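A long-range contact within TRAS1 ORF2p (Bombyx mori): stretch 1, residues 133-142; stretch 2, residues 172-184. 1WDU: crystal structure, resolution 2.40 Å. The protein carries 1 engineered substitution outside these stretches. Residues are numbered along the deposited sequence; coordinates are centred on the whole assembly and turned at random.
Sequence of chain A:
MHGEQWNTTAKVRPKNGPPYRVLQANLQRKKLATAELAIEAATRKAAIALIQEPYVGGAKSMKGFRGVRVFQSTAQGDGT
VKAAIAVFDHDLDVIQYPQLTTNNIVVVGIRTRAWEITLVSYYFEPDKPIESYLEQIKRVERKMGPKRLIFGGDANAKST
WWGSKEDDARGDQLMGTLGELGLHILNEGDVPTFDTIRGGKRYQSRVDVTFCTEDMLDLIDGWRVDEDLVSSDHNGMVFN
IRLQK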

# COMPACT_ATOMS: atom_id res chain seq x y z
N TYR A 133 -1.01 -1.33 -15.49
CA TYR A 133 -0.89 -1.54 -14.05
C TYR A 133 -1.89 -2.61 -13.59
O TYR A 133 -1.62 -3.35 -12.64
CB TYR A 133 -1.14 -0.22 -13.31
CG TYR A 133 -0.17 0.88 -13.69
CD1 TYR A 133 -0.58 2.21 -13.71
CD2 TYR A 133 1.15 0.58 -14.03
CE1 TYR A 133 0.31 3.23 -14.05
CE2 TYR A 133 2.04 1.60 -14.38
CZ TYR A 133 1.61 2.92 -14.39
OH TYR A 133 2.49 3.92 -14.73
N LEU A 134 -3.04 -2.68 -14.25
CA LEU A 134 -4.04 -3.68 -13.88
C LEU A 134 -3.51 -5.07 -14.25
O LEU A 134 -3.77 -6.06 -13.54
CB LEU A 134 -5.37 -3.41 -14.59
CG LEU A 134 -6.09 -2.11 -14.19
CD1 LEU A 134 -7.42 -2.01 -14.93
CD2 LEU A 134 -6.33 -2.08 -12.69
N GLU A 135 -2.75 -5.14 -15.35
CA GLU A 135 -2.15 -6.40 -15.80
C GLU A 135 -1.12 -6.84 -14.77
O GLU A 135 -1.01 -8.03 -14.45
CB GLU A 135 -1.44 -6.22 -17.15
CG GLU A 135 -2.32 -5.74 -18.31
CD GLU A 135 -1.51 -5.48 -19.58
OE1 GLU A 135 -0.45 -4.81 -19.49
OE2 GLU A 135 -1.94 -5.93 -20.66
N GLN A 136 -0.36 -5.88 -14.24
CA GLN A 136 0.64 -6.20 -13.23
C GLN A 136 -0.05 -6.77 -11.99
O GLN A 136 0.47 -7.68 -11.34
CB GLN A 136 1.45 -4.97 -12.84
CG GLN A 136 2.50 -4.56 -13.86
CD GLN A 136 3.15 -3.23 -13.51
OE1 GLN A 136 3.60 -3.01 -12.38
NE2 GLN A 136 3.21 -2.33 -14.47
N ILE A 137 -1.24 -6.25 -11.67
CA ILE A 137 -1.99 -6.74 -10.52
C ILE A 137 -2.37 -8.19 -10.80
O ILE A 137 -2.24 -9.04 -9.93
CB ILE A 137 -3.28 -5.91 -10.25
CG1 ILE A 137 -2.90 -4.46 -9.92
CG2 ILE A 137 -4.10 -6.55 -9.11
CD1 ILE A 137 -1.89 -4.33 -8.80
N LYS A 138 -2.84 -8.45 -12.01
CA LYS A 138 -3.23 -9.80 -12.41
C LYS A 138 -2.04 -10.74 -12.31
O LYS A 138 -2.13 -11.80 -11.70
CB LYS A 138 -3.77 -9.80 -13.85
CG LYS A 138 -5.03 -8.95 -14.04
CD LYS A 138 -5.70 -9.21 -15.39
CE LYS A 138 -7.03 -8.46 -15.49
NZ LYS A 138 -7.75 -8.69 -16.79
N ARG A 139 -0.92 -10.34 -12.91
CA ARG A 139 0.30 -11.14 -12.90
C ARG A 139 0.70 -11.52 -11.48
O ARG A 139 1.08 -12.67 -11.23
CB ARG A 139 1.44 -10.35 -13.58
CG ARG A 139 2.76 -11.11 -13.71
CD ARG A 139 3.59 -10.54 -14.85
NE ARG A 139 4.83 -11.28 -15.07
CZ ARG A 139 5.96 -11.07 -14.38
NH1 ARG A 139 6.00 -10.15 -13.42
NH2 ARG A 139 7.04 -11.80 -14.65
N VAL A 140 0.60 -10.57 -10.55
CA VAL A 140 0.94 -10.84 -9.16
C VAL A 140 -0.04 -11.84 -8.56
O VAL A 140 0.36 -12.76 -7.87
CB VAL A 140 0.92 -9.53 -8.29
CG1 VAL A 140 1.06 -9.88 -6.83
CG2 VAL A 140 2.05 -8.60 -8.71
N GLU A 141 -1.32 -11.65 -8.83
CA GLU A 141 -2.36 -12.52 -8.30
C GLU A 141 -2.25 -13.98 -8.77
O GLU A 141 -2.33 -14.90 -7.95
CB GLU A 141 -3.74 -11.94 -8.67
CG GLU A 141 -4.86 -12.25 -7.68
CD GLU A 141 -5.49 -13.62 -7.88
OE1 GLU A 141 -6.38 -13.98 -7.09
OE2 GLU A 141 -5.09 -14.32 -8.83
N ARG A 142 -2.06 -14.20 -10.06
CA ARG A 142 -1.98 -15.57 -10.58
C ARG A 142 -0.66 -16.26 -10.26
O ARG A 142 -0.64 -17.41 -9.83
CB ARG A 142 -2.22 -15.60 -12.10
CG ARG A 142 -1.04 -15.12 -12.95
CD ARG A 142 -1.28 -15.42 -14.42
NE ARG A 142 -0.08 -15.92 -15.08
CZ ARG A 142 1.01 -15.20 -15.34
NH1 ARG A 142 1.06 -13.92 -15.00
NH2 ARG A 142 2.06 -15.77 -15.92
N ASP A 172 -13.56 2.49 -12.13
CA ASP A 172 -14.31 1.41 -12.75
C ASP A 172 -13.40 0.29 -13.27
O ASP A 172 -13.67 -0.89 -13.03
CB ASP A 172 -15.17 1.96 -13.90
CG ASP A 172 -16.44 2.65 -13.42
OD1 ASP A 172 -17.16 3.21 -14.26
OD2 ASP A 172 -16.73 2.62 -12.19
N GLN A 173 -12.33 0.64 -13.97
CA GLN A 173 -11.40 -0.37 -14.48
C GLN A 173 -10.77 -1.13 -13.32
O GLN A 173 -10.66 -2.36 -13.36
CB GLN A 173 -10.30 0.25 -15.34
CG GLN A 173 -10.78 0.73 -16.72
CD GLN A 173 -9.65 0.84 -17.74
OE1 GLN A 173 -8.98 -0.15 -18.06
NE2 GLN A 173 -9.44 2.05 -18.26
N LEU A 174 -10.35 -0.40 -12.28
CA LEU A 174 -9.75 -1.04 -11.10
C LEU A 174 -10.76 -1.96 -10.43
O LEU A 174 -10.45 -3.10 -10.10
CB LEU A 174 -9.25 0.02 -10.10
CG LEU A 174 -8.62 -0.48 -8.80
CD1 LEU A 174 -7.57 -1.54 -9.10
CD2 LEU A 174 -7.99 0.69 -8.04
N MET A 175 -11.99 -1.47 -10.22
CA MET A 175 -13.03 -2.29 -9.61
C MET A 175 -13.28 -3.55 -10.43
O MET A 175 -13.47 -4.64 -9.88
CB MET A 175 -14.34 -1.51 -9.48
CG MET A 175 -14.46 -0.61 -8.25
SD MET A 175 -14.11 -1.50 -6.70
CE MET A 175 -15.61 -2.49 -6.49
N GLY A 176 -13.29 -3.40 -11.76
CA GLY A 176 -13.52 -4.53 -12.64
C GLY A 176 -12.44 -5.57 -12.42
O GLY A 176 -12.72 -6.77 -12.31
N THR A 177 -11.20 -5.11 -12.36
CA THR A 177 -10.08 -6.00 -12.13
C THR A 177 -10.22 -6.66 -10.75
O THR A 177 -10.01 -7.86 -10.61
CB THR A 177 -8.75 -5.22 -12.21
OG1 THR A 177 -8.61 -4.70 -13.54
CG2 THR A 177 -7.57 -6.12 -11.89
N LEU A 178 -10.59 -5.88 -9.74
CA LEU A 178 -10.75 -6.46 -8.41
C LEU A 178 -11.78 -7.58 -8.46
O LEU A 178 -11.56 -8.65 -7.90
CB LEU A 178 -11.20 -5.40 -7.41
CG LEU A 178 -10.10 -4.63 -6.68
CD1 LEU A 178 -8.94 -4.30 -7.62
CD2 LEU A 178 -10.71 -3.37 -6.08
N GLY A 179 -12.89 -7.33 -9.15
CA GLY A 179 -13.95 -8.32 -9.27
C GLY A 179 -13.49 -9.64 -9.88
O GLY A 179 -13.87 -10.71 -9.41
N GLU A 180 -12.66 -9.57 -10.91
CA GLU A 180 -12.15 -10.77 -11.57
C GLU A 180 -11.21 -11.56 -10.67
O GLU A 180 -11.13 -12.79 -10.75
CB GLU A 180 -11.40 -10.38 -12.84
CG GLU A 180 -12.28 -10.02 -14.02
CD GLU A 180 -11.52 -9.23 -15.07
OE1 GLU A 180 -10.35 -9.58 -15.35
OE2 GLU A 180 -12.11 -8.27 -15.63
N LEU A 181 -10.48 -10.85 -9.81
CA LEU A 181 -9.52 -11.50 -8.93
C LEU A 181 -10.05 -11.87 -7.55
O LEU A 181 -9.35 -12.51 -6.76
CB LEU A 181 -8.29 -10.61 -8.77
CG LEU A 181 -7.71 -10.06 -10.08
CD1 LEU A 181 -6.43 -9.28 -9.78
CD2 LEU A 181 -7.42 -11.19 -11.06
N GLY A 182 -11.28 -11.48 -7.25
CA GLY A 182 -11.83 -11.79 -5.94
C GLY A 182 -11.19 -10.94 -4.85
O GLY A 182 -11.21 -11.31 -3.67
N LEU A 183 -10.63 -9.79 -5.23
CA LEU A 183 -9.99 -8.89 -4.29
C LEU A 183 -11.06 -8.02 -3.62
O LEU A 183 -11.98 -7.52 -4.27
CB LEU A 183 -8.95 -8.02 -5.01
CG LEU A 183 -7.80 -8.84 -5.63
CD1 LEU A 183 -6.86 -7.94 -6.41
CD2 LEU A 183 -7.04 -9.55 -4.52
N HIS A 184 -10.92 -7.83 -2.31
CA HIS A 184 -11.90 -7.06 -1.55
C HIS A 184 -11.33 -5.80 -0.93
O HIS A 184 -10.26 -5.80 -0.34
CB HIS A 184 -12.48 -7.96 -0.46
CG HIS A 184 -13.08 -9.22 -0.99
ND1 HIS A 184 -14.37 -9.30 -1.48
CD2 HIS A 184 -12.54 -10.45 -1.18
CE1 HIS A 184 -14.59 -10.51 -1.93
NE2 HIS A 184 -13.50 -11.23 -1.77

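Two helices that run side by side in nearly the same direction commonly join through an apolar seam edged by charge, and this pair in TRAS1 ORF2p is a compact example. The axes cross at -15° and approach to 10.5 Å, a spacing that leaves room for branched aliphatic side chains between the backbones; 482 Å² is buried in all.

Apolar packing supplies most of the contact. L134, with chi1 in m and chi2 in t, points toward the second helix, and its CD2 lies 3.8 Å from CD1 of L174, whose CA-to-CB bond is sideways but whose end comes nearer. One turn on, I137 also points toward the partner: its CG2 is 3.7 Å from CD1 of L181 and 4.1 Å from CD1 of L183, so the beta-branched residue meets leucines from the end of the helix and from just beyond it. Between them G182 takes a positive phi, a conformation glycine adopts readily, as the chain leaves the helix.

T177 shows how a polar residue can enter such a seam. Its OG1 donates a hydrogen bond to O of Q173, 3.1 Å away and one turn back, so the hydroxyl is satisfied within its own helix while also lying 3.3 Å from CD1 of L134. Its methyl, CG2, is 4.5 Å from CG2 of I137.

The one polar bond across the interface lies at its margin. K138 starts sideways, yet its extended chain, with chi2 to chi4 all t, carries NZ to 3.1 Å from OE1 of E180, forming a hydrogen-bonded salt bridge. A long, flexible lysine suits this position because its aliphatic part can pack, CG lying 4.4 Å from CD2 of L181, while its charge reaches outward. E141 contributes differently: its CB packs 3.9 Å from CD1 of L181, without a hydrogen bond across the interface.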